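Local coordinates for protein decaprenyl diphosphate synthase (Rhodobacter capsulatus, PDB 3MZV) that probably extends farnesyl diphosphate with isopentenyl diphosphate units into a long all-trans polyprenyl diphosphate that supplies the side chain of isoprenoid quinones, at residues L60-A65 against P73-L78; A23-L28 against H77-V82; T135-V140 against G192-A197. One frame throughout, in Å; residues are numbered along the deposited sequence.

How the interactions relate
From the N terminus, helix 19-32 comes first and opens interaction 2. Helix 56-67 then opens interaction 1. That contact closes a short loop when the chain turns back into helix 74-96. Interaction 2 closes a longer loop one turn on, along the same helix. The loop of interaction 1 thus nests in that of interaction 2, and the two contacts share His-77 and Leu-78. Interaction 3 follows in series. It closes a third loop, bringing the end of helix 169-194 back to the start of helix 138-161. Leu-78 packs on Val-140 and Ile-194, so helix 74-96 ties all three contacts into one helical bundle.

Interaction 1 (L60-A65 against P73-L78); sequences LTLAAA and PFHVHL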
loop_
_atom_site.group_PDB
_atom_site.type_symbol
_atom_site.label_atom_id
_atom_site.label_comp_id
_atom_site.label_asym_id
_atom_site.label_seq_id
_atom_site.Cartn_x
_atom_site.Cartn_y
_atom_site.Cartn_z
ATOM N N LEU B 60 -2.946 -8.974 20.326
ATOM C CA LEU B 60 -1.682 -8.629 20.960
ATOM C C LEU B 60 -1.701 -7.154 21.367
ATOM O O LEU B 60 -1.179 -6.796 22.431
ATOM C CB LEU B 60 -0.498 -8.913 20.039
ATOM C CG LEU B 60 0.004 -10.382 19.995
ATOM C CD1 LEU B 60 1.236 -10.489 19.104
ATOM C CD2 LEU B 60 0.354 -10.892 21.351
ATOM N N THR B 61 -2.279 -6.302 20.505
ATOM C CA THR B 61 -2.357 -4.876 20.828
ATOM C C THR B 61 -3.287 -4.628 21.991
ATOM O O THR B 61 -2.935 -3.924 22.944
ATOM C CB THR B 61 -2.836 -4.088 19.620
ATOM O OG1 THR B 61 -1.845 -4.165 18.615
ATOM C CG2 THR B 61 -3.153 -2.585 19.971
ATOM N N LEU B 62 -4.498 -5.197 21.919
ATOM C CA LEU B 62 -5.469 -5.072 23.008
ATOM C C LEU B 62 -4.893 -5.580 24.340
ATOM O O LEU B 62 -5.030 -4.920 25.352
ATOM C CB LEU B 62 -6.719 -5.880 22.699
ATOM C CG LEU B 62 -7.501 -5.457 21.450
ATOM C CD1 LEU B 62 -8.655 -6.471 21.258
ATOM C CD2 LEU B 62 -7.981 -4.015 21.551
ATOM N N ALA B 63 -4.297 -6.778 24.323
ATOM C CA ALA B 63 -3.733 -7.373 25.527
ATOM C C ALA B 63 -2.622 -6.495 26.138
ATOM O O ALA B 63 -2.582 -6.288 27.381
ATOM C CB ALA B 63 -3.223 -8.837 25.266
ATOM N N ALA B 64 -1.746 -5.995 25.295
ATOM C CA ALA B 64 -0.648 -5.135 25.759
ATOM C C ALA B 64 -1.181 -3.831 26.410
ATOM O O ALA B 64 -0.717 -3.460 27.500
ATOM C CB ALA B 64 0.344 -4.802 24.617
ATOM N N ALA B 65 -2.152 -3.186 25.780
ATOM C CA ALA B 65 -2.708 -1.958 26.307
ATOM C C ALA B 65 -3.401 -2.224 27.668
ATOM O O ALA B 65 -3.130 -1.535 28.643
ATOM C CB ALA B 65 -3.699 -1.309 25.286
ATOM N N PRO B 73 -9.875 4.845 24.835
ATOM C CA PRO B 73 -10.487 3.995 23.812
ATOM C C PRO B 73 -9.569 3.582 22.661
ATOM O O PRO B 73 -9.987 2.857 21.780
ATOM C CB PRO B 73 -11.530 4.923 23.232
ATOM C CG PRO B 73 -10.850 6.270 23.320
ATOM C CD PRO B 73 -9.972 6.262 24.483
ATOM N N PHE B 74 -8.361 4.125 22.606
ATOM C CA PHE B 74 -7.598 4.090 21.355
ATOM C C PHE B 74 -6.797 2.817 21.109
ATOM O O PHE B 74 -6.155 2.686 20.074
ATOM C CB PHE B 74 -6.694 5.299 21.278
ATOM C CG PHE B 74 -7.456 6.607 21.097
ATOM C CD1 PHE B 74 -8.387 6.746 20.120
ATOM C CD2 PHE B 74 -7.256 7.669 21.971
ATOM C CE1 PHE B 74 -9.087 7.948 19.965
ATOM C CE2 PHE B 74 -7.962 8.876 21.806
ATOM C CZ PHE B 74 -8.872 8.983 20.811
ATOM N N HIS B 75 -6.805 1.883 22.053
ATOM C CA HIS B 75 -6.199 0.576 21.801
ATOM C C HIS B 75 -7.054 -0.195 20.744
ATOM O O HIS B 75 -6.541 -1.020 20.000
ATOM C CB HIS B 75 -6.023 -0.224 23.091
ATOM C CG HIS B 75 -7.296 -0.549 23.767
ATOM N ND1 HIS B 75 -8.277 0.393 23.993
ATOM C CD2 HIS B 75 -7.758 -1.712 24.294
ATOM C CE1 HIS B 75 -9.305 -0.183 24.593
ATOM N NE2 HIS B 75 -9.015 -1.459 24.793
ATOM N N VAL B 76 -8.342 0.084 20.712
ATOM C CA VAL B 76 -9.234 -0.462 19.668
ATOM C C VAL B 76 -8.844 -0.003 18.251
ATOM O O VAL B 76 -8.604 -0.827 17.330
ATOM C CB VAL B 76 -10.712 -0.174 19.997
ATOM C CG1 VAL B 76 -11.591 -0.717 18.859
ATOM C CG2 VAL B 76 -11.088 -0.901 21.344
ATOM N N HIS B 77 -8.647 1.295 18.113
ATOM C CA HIS B 77 -8.179 1.884 16.858
ATOM C C HIS B 77 -6.856 1.252 16.425
ATOM O O HIS B 77 -6.677 0.892 15.262
ATOM C CB HIS B 77 -7.991 3.394 16.963
ATOM C CG HIS B 77 -9.222 4.144 17.365
ATOM N ND1 HIS B 77 -9.872 3.921 18.561
ATOM C CD2 HIS B 77 -9.907 5.134 16.739
ATOM C CE1 HIS B 77 -10.918 4.730 18.643
ATOM N NE2 HIS B 77 -10.975 5.456 17.538
ATOM N N LEU B 78 -5.919 1.096 17.357
ATOM C CA LEU B 78 -4.622 0.542 17.019
ATOM C C LEU B 78 -4.709 -0.927 16.594
ATOM O O LEU B 78 -4.050 -1.337 15.616
ATOM C CB LEU B 78 -3.666 0.675 18.226
ATOM C CG LEU B 78 -3.310 2.146 18.566
ATOM C CD1 LEU B 78 -2.396 2.284 19.796
ATOM C CD2 LEU B 78 -2.638 2.763 17.389
#
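His-75 holds CG between its backbone N and carbonyl carbon (chi1 63°), which leaves CG 4.0 Å from Ala-65 CB. The ring beyond it meets Leu-62 as well as Ala-65. Thr-61 has CG2 anti to its own backbone N and OG1 beside it (chi1 -66°), and the methyl meets the other helix. The two helices form an antiparallel hairpin. It belongs to the all-alpha fold of the isoprenoid synthases. The segment axes run at 154° to each other and come within 8.8 Å. Leu-62 and His-75 are the nearest backbone pair.

The tightest touch is Ala-65 CB on His-75 CB, at 3.4 Å. The small methyl of Ala-65 lets the histidine come in close. Leu-62 CD2 reaches the ring carbon CD2 of His-75 at 3.6 Å. The leucine side chain crosses the histidine side chain at about a right angle. Both Ala-65 CB and Leu-62 CD2 meet the ring obliquely. Val-76 CG2 sits 3.8 Å above one face of the His-75 ring, offset toward the rim. The same methyl lies 4.4 Å from Leu-62 CD2. Thr-61 CG2 touches His-75 O and Leu-78 CB, each at 3.7 Å. Across the segments the contact is purely van der Waals.

The polar ends look to other partners: Thr-61 OG1 is hydrogen-bonded to Ala-187 O, and His-75 NE2 has a weak hydrogen bond to Asp-21 OD2. The ring of His-75 also meets that of Tyr-70, in the connection between the two helices. Helix 19-32 lies against one flank, where Leu-62 packs on Met-22 and Val-76 on Val-25, and helix 169-194 lies against another, where Ala-65 and Leu-78 both rest on Ile-194.

Interaction 2 (A23-L28 against H77-V82); sequences AAVNAL and HLAATV
Val-25 and Leu-28 pack helix 19-32 against His-77, Ala-79 and Ala-80 of helix 74-96, as one helix-helix contact of the all-alpha isoprenoid synthase fold. The segment axes approach to 8.8 Å and cross at -60°. Val-25 and Ala-80 are the nearest backbone pair. The two alanines present little more than backbone and methyl, so the larger side chains of helix 19-32 can lie close to the helix surface.

Val-25 straddles the alanines with its two branches. CG2 meets Ala-79 CB at 3.7 Å. CG1 lies over the backbone of the next residue, 4.0 Å from Ala-80 N. Leu-28 makes its contact with one methyl. Its CG is anti to the backbone N (chi1 -156°), which brings CG nearer to His-77 than CB is. From there Leu-28 CD2 comes 3.6 Å from His-77 CA. The same methyl lies over one face of the His-77 ring. This is a CH-pi contact, with Leu-28 CD2 4.0 Å from the ring centroid and 15° off the normal. The opposite face of the ring takes the edge of Phe-74, and at the ring edge His-77 ND1 gives a weak hydrogen bond to Pro-73 O. The imidazole is therefore held between a methyl and an aromatic edge. One turn further on, His-77 O accepts from both Thr-81 N and Thr-81 OG1. The two donors reach it from opposite faces of the carbonyl plane, with the hydroxyl oxygen at 3.0 Å from His-77 O.

Leu-131 of helix 114-133 touches both Leu-28 and His-77, and Leu-62 of helix 56-67 rests on Ala-79. Helices 138-161 and 169-194 pack on Leu-78 and Val-82.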
loop_
_atom_site.group_PDB
_atom_site.type_symbol
_atom_site.label_atom_id
_atom_site.label_comp_id
_atom_site.label_asym_id
_atom_site.label_seq_id
_atom_site.Cartn_x
_atom_site.Cartn_y
_atom_site.Cartn_z
ATOM N N ALA B 23 -14.852 -7.078 19.890
ATOM C CA ALA B 23 -16.126 -6.663 19.296
ATOM C C ALA B 23 -16.000 -5.227 18.780
ATOM O O ALA B 23 -16.435 -4.913 17.649
ATOM C CB ALA B 23 -17.250 -6.767 20.302
ATOM N N ALA B 24 -15.411 -4.352 19.595
ATOM C CA ALA B 24 -15.225 -2.980 19.186
ATOM C C ALA B 24 -14.234 -2.899 18.007
ATOM O O ALA B 24 -14.371 -2.053 17.130
ATOM C CB ALA B 24 -14.761 -2.127 20.397
ATOM N N VAL B 25 -13.240 -3.778 17.971
ATOM C CA VAL B 25 -12.309 -3.836 16.841
ATOM C C VAL B 25 -13.062 -4.224 15.553
ATOM O O VAL B 25 -13.023 -3.487 14.558
ATOM C CB VAL B 25 -11.121 -4.790 17.142
ATOM C CG1 VAL B 25 -10.315 -5.102 15.908
ATOM C CG2 VAL B 25 -10.223 -4.130 18.219
ATOM N N ASN B 26 -13.759 -5.357 15.621
ATOM C CA ASN B 26 -14.612 -5.861 14.541
ATOM C C ASN B 26 -15.500 -4.712 13.984
ATOM O O ASN B 26 -15.537 -4.477 12.758
ATOM C CB ASN B 26 -15.451 -7.086 15.040
ATOM C CG ASN B 26 -14.625 -8.350 15.243
ATOM O OD1 ASN B 26 -13.557 -8.487 14.691
ATOM N ND2 ASN B 26 -15.157 -9.312 16.015
ATOM N N ALA B 27 -16.137 -3.949 14.876
ATOM C CA ALA B 27 -16.984 -2.821 14.492
ATOM C C ALA B 27 -16.299 -1.676 13.699
ATOM O O ALA B 27 -16.853 -1.141 12.717
ATOM C CB ALA B 27 -17.673 -2.263 15.725
ATOM N N LEU B 28 -15.124 -1.276 14.155
ATOM C CA LEU B 28 -14.372 -0.220 13.530
ATOM C C LEU B 28 -13.875 -0.652 12.158
ATOM O O LEU B 28 -13.842 0.168 11.228
ATOM C CB LEU B 28 -13.185 0.146 14.449
ATOM C CG LEU B 28 -12.548 1.522 14.376
ATOM C CD1 LEU B 28 -13.522 2.719 14.369
ATOM C CD2 LEU B 28 -11.559 1.566 15.593
ATOM N N HIS B 77 -8.647 1.295 18.113
ATOM C CA HIS B 77 -8.179 1.884 16.858
ATOM C C HIS B 77 -6.856 1.252 16.425
ATOM O O HIS B 77 -6.677 0.892 15.262
ATOM C CB HIS B 77 -7.991 3.394 16.963
ATOM C CG HIS B 77 -9.222 4.144 17.365
ATOM N ND1 HIS B 77 -9.872 3.921 18.561
ATOM C CD2 HIS B 77 -9.907 5.134 16.739
ATOM C CE1 HIS B 77 -10.918 4.730 18.643
ATOM N NE2 HIS B 77 -10.975 5.456 17.538
ATOM N N LEU B 78 -5.919 1.096 17.357
ATOM C CA LEU B 78 -4.622 0.542 17.019
ATOM C C LEU B 78 -4.709 -0.927 16.594
ATOM O O LEU B 78 -4.050 -1.337 15.616
ATOM C CB LEU B 78 -3.666 0.675 18.226
ATOM C CG LEU B 78 -3.310 2.146 18.566
ATOM C CD1 LEU B 78 -2.396 2.284 19.796
ATOM C CD2 LEU B 78 -2.638 2.763 17.389
ATOM N N ALA B 79 -5.487 -1.700 17.338
ATOM C CA ALA B 79 -5.730 -3.130 17.000
ATOM C C ALA B 79 -6.384 -3.279 15.602
ATOM O O ALA B 79 -5.947 -4.141 14.813
ATOM C CB ALA B 79 -6.528 -3.827 18.050
ATOM N N ALA B 80 -7.366 -2.423 15.292
ATOM C CA ALA B 80 -7.973 -2.420 13.963
ATOM C C ALA B 80 -6.925 -2.087 12.852
ATOM O O ALA B 80 -6.864 -2.721 11.810
ATOM C CB ALA B 80 -9.118 -1.484 13.908
ATOM N N THR B 81 -6.064 -1.116 13.127
ATOM C CA THR B 81 -5.040 -0.737 12.183
ATOM C C THR B 81 -4.049 -1.866 11.928
ATOM O O THR B 81 -3.720 -2.174 10.779
ATOM C CB THR B 81 -4.264 0.581 12.647
ATOM O OG1 THR B 81 -5.179 1.674 12.796
ATOM C CG2 THR B 81 -3.172 0.923 11.652
ATOM N N VAL B 82 -3.613 -2.525 12.984
ATOM C CA VAL B 82 -2.751 -3.706 12.871
ATOM C C VAL B 82 -3.425 -4.792 11.996
ATOM O O VAL B 82 -2.808 -5.368 11.123
ATOM C CB VAL B 82 -2.436 -4.245 14.275
ATOM C CG1 VAL B 82 -1.864 -5.654 14.212
ATOM C CG2 VAL B 82 -1.445 -3.312 14.962
#

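Interaction 3 (T135-V140 against G192-A197); sequences TGNMRV and GIIGGA
Arg-139 has Ile-193 CD1 over one face of its guanidinium, 3.3 Å above the plane and offset toward the rim. The contact joins two helix ends. Asn-137 is the N-cap of helix 138-161, and a Schellman motif at Gly-196 closes helix 169-194. The closest atom of the guanidinium is Arg-139 NE, 3.4 Å from Ile-193 CD1. At the far end, Arg-139 NH2 forms a salt bridge with Glu-199 OE1. The amide of Asn-137 touches both isoleucines. Its ND2 is 4.0 Å from Ile-194 CD1 and slightly farther from Ile-193 CG2.

The side chains of Val-140 and Ile-193 run past one another in opposing senses. Val-140 CG1 and Ile-193 CG2 are 3.5 Å apart, closer than a normal methyl-methyl contact. An alanine at Ile-193 removes CG1, CG2 and CD1, and would probably open a gap beside Val-140 CG1 and leave the Arg-139 guanidinium less fixed on that face.

Thr-135 forms an ST turn just before the cap, with OG1 accepting from Asn-137 N. Met-138 packs on Thr-133 of the second subunit. The capping bond runs from Val-140 N to Asn-137 OD1 at 3.0 Å, with the donor tilted 26° from the amide carbonyl plane.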
loop_
_atom_site.group_PDB
_atom_site.type_symbol
_atom_site.label_atom_id
_atom_site.label_comp_id
_atom_site.label_asym_id
_atom_site.label_seq_id
_atom_site.Cartn_x
_atom_site.Cartn_y
_atom_site.Cartn_z
ATOM N N THR B 135 -6.320 9.039 16.941
ATOM C CA THR B 135 -5.715 8.843 18.242
ATOM C C THR B 135 -4.915 10.069 18.688
ATOM O O THR B 135 -4.555 10.146 19.849
ATOM C CB THR B 135 -4.749 7.620 18.308
ATOM O OG1 THR B 135 -3.596 7.890 17.521
ATOM C CG2 THR B 135 -5.381 6.345 17.832
ATOM N N GLY B 136 -4.552 10.954 17.763
ATOM C CA GLY B 136 -3.626 12.059 18.052
ATOM C C GLY B 136 -2.196 11.678 18.444
ATOM O O GLY B 136 -1.397 12.532 18.826
ATOM N N ASN B 137 -1.836 10.396 18.361
ATOM C CA ASN B 137 -0.533 9.956 18.827
ATOM C C ASN B 137 0.383 9.736 17.607
ATOM O O ASN B 137 0.230 8.739 16.859
ATOM C CB ASN B 137 -0.682 8.683 19.685
ATOM C CG ASN B 137 0.566 8.308 20.395
ATOM O OD1 ASN B 137 1.577 8.009 19.791
ATOM N ND2 ASN B 137 0.502 8.298 21.708
ATOM N N MET B 138 1.328 10.655 17.387
ATOM C CA MET B 138 2.255 10.536 16.283
ATOM C C MET B 138 3.236 9.369 16.474
ATOM O O MET B 138 3.592 8.716 15.523
ATOM C CB MET B 138 3.021 11.876 16.025
ATOM C CG MET B 138 4.126 12.346 16.954
ATOM S SD MET B 138 4.740 14.115 16.574
ATOM C CE MET B 138 6.287 13.809 15.669
ATOM N N ARG B 139 3.675 9.113 17.693
ATOM C CA ARG B 139 4.622 8.058 17.938
ATOM C C ARG B 139 4.135 6.675 17.446
ATOM O O ARG B 139 4.900 5.991 16.758
ATOM C CB ARG B 139 4.985 7.988 19.429
ATOM C CG ARG B 139 6.034 6.998 19.722
ATOM C CD ARG B 139 6.483 7.065 21.207
ATOM N NE ARG B 139 7.392 5.960 21.533
ATOM C CZ ARG B 139 7.680 5.565 22.777
ATOM N NH1 ARG B 139 7.132 6.190 23.803
ATOM N NH2 ARG B 139 8.497 4.549 22.996
ATOM N N VAL B 140 2.894 6.280 17.756
ATOM C CA VAL B 140 2.409 4.963 17.352
ATOM C C VAL B 140 2.192 4.909 15.827
ATOM O O VAL B 140 2.371 3.878 15.164
ATOM C CB VAL B 140 1.128 4.508 18.148
ATOM C CG1 VAL B 140 1.462 4.455 19.641
ATOM C CG2 VAL B 140 -0.070 5.463 17.919
ATOM N N GLY B 192 1.489 -0.926 24.581
ATOM C CA GLY B 192 2.197 -0.339 25.701
ATOM C C GLY B 192 2.264 1.191 25.638
ATOM O O GLY B 192 2.110 1.885 26.650
ATOM N N ILE B 193 2.511 1.731 24.466
ATOM C CA ILE B 193 2.655 3.196 24.328
ATOM C C ILE B 193 1.347 3.905 24.535
ATOM O O ILE B 193 1.273 4.909 25.249
ATOM C CB ILE B 193 3.242 3.588 22.956
ATOM C CG1 ILE B 193 4.690 3.105 22.893
ATOM C CG2 ILE B 193 3.075 5.109 22.673
ATOM C CD1 ILE B 193 5.358 3.185 21.482
ATOM N N ILE B 194 0.280 3.391 23.935
ATOM C CA ILE B 194 -0.989 4.047 24.073
ATOM C C ILE B 194 -1.451 4.049 25.550
ATOM O O ILE B 194 -2.166 4.974 25.995
ATOM C CB ILE B 194 -2.056 3.488 23.119
ATOM C CG1 ILE B 194 -3.094 4.538 22.761
ATOM C CG2 ILE B 194 -2.762 2.295 23.730
ATOM C CD1 ILE B 194 -2.560 5.728 21.812
ATOM N N GLY B 195 -1.057 3.026 26.283
ATOM C CA GLY B 195 -1.351 2.912 27.705
ATOM C C GLY B 195 -0.379 3.668 28.605
ATOM O O GLY B 195 -0.489 3.615 29.816
ATOM N N GLY B 196 0.577 4.370 28.024
ATOM C CA GLY B 196 1.474 5.236 28.781
ATOM C C GLY B 196 2.426 4.454 29.628
ATOM O O GLY B 196 2.893 4.938 30.670
ATOM N N ALA B 197 2.745 3.229 29.219
ATOM C CA ALA B 197 3.565 2.386 30.074
ATOM C C ALA B 197 4.972 2.964 30.160
ATOM O O ALA B 197 5.407 3.646 29.248
ATOM C CB ALA B 197 3.621 0.906 29.570
#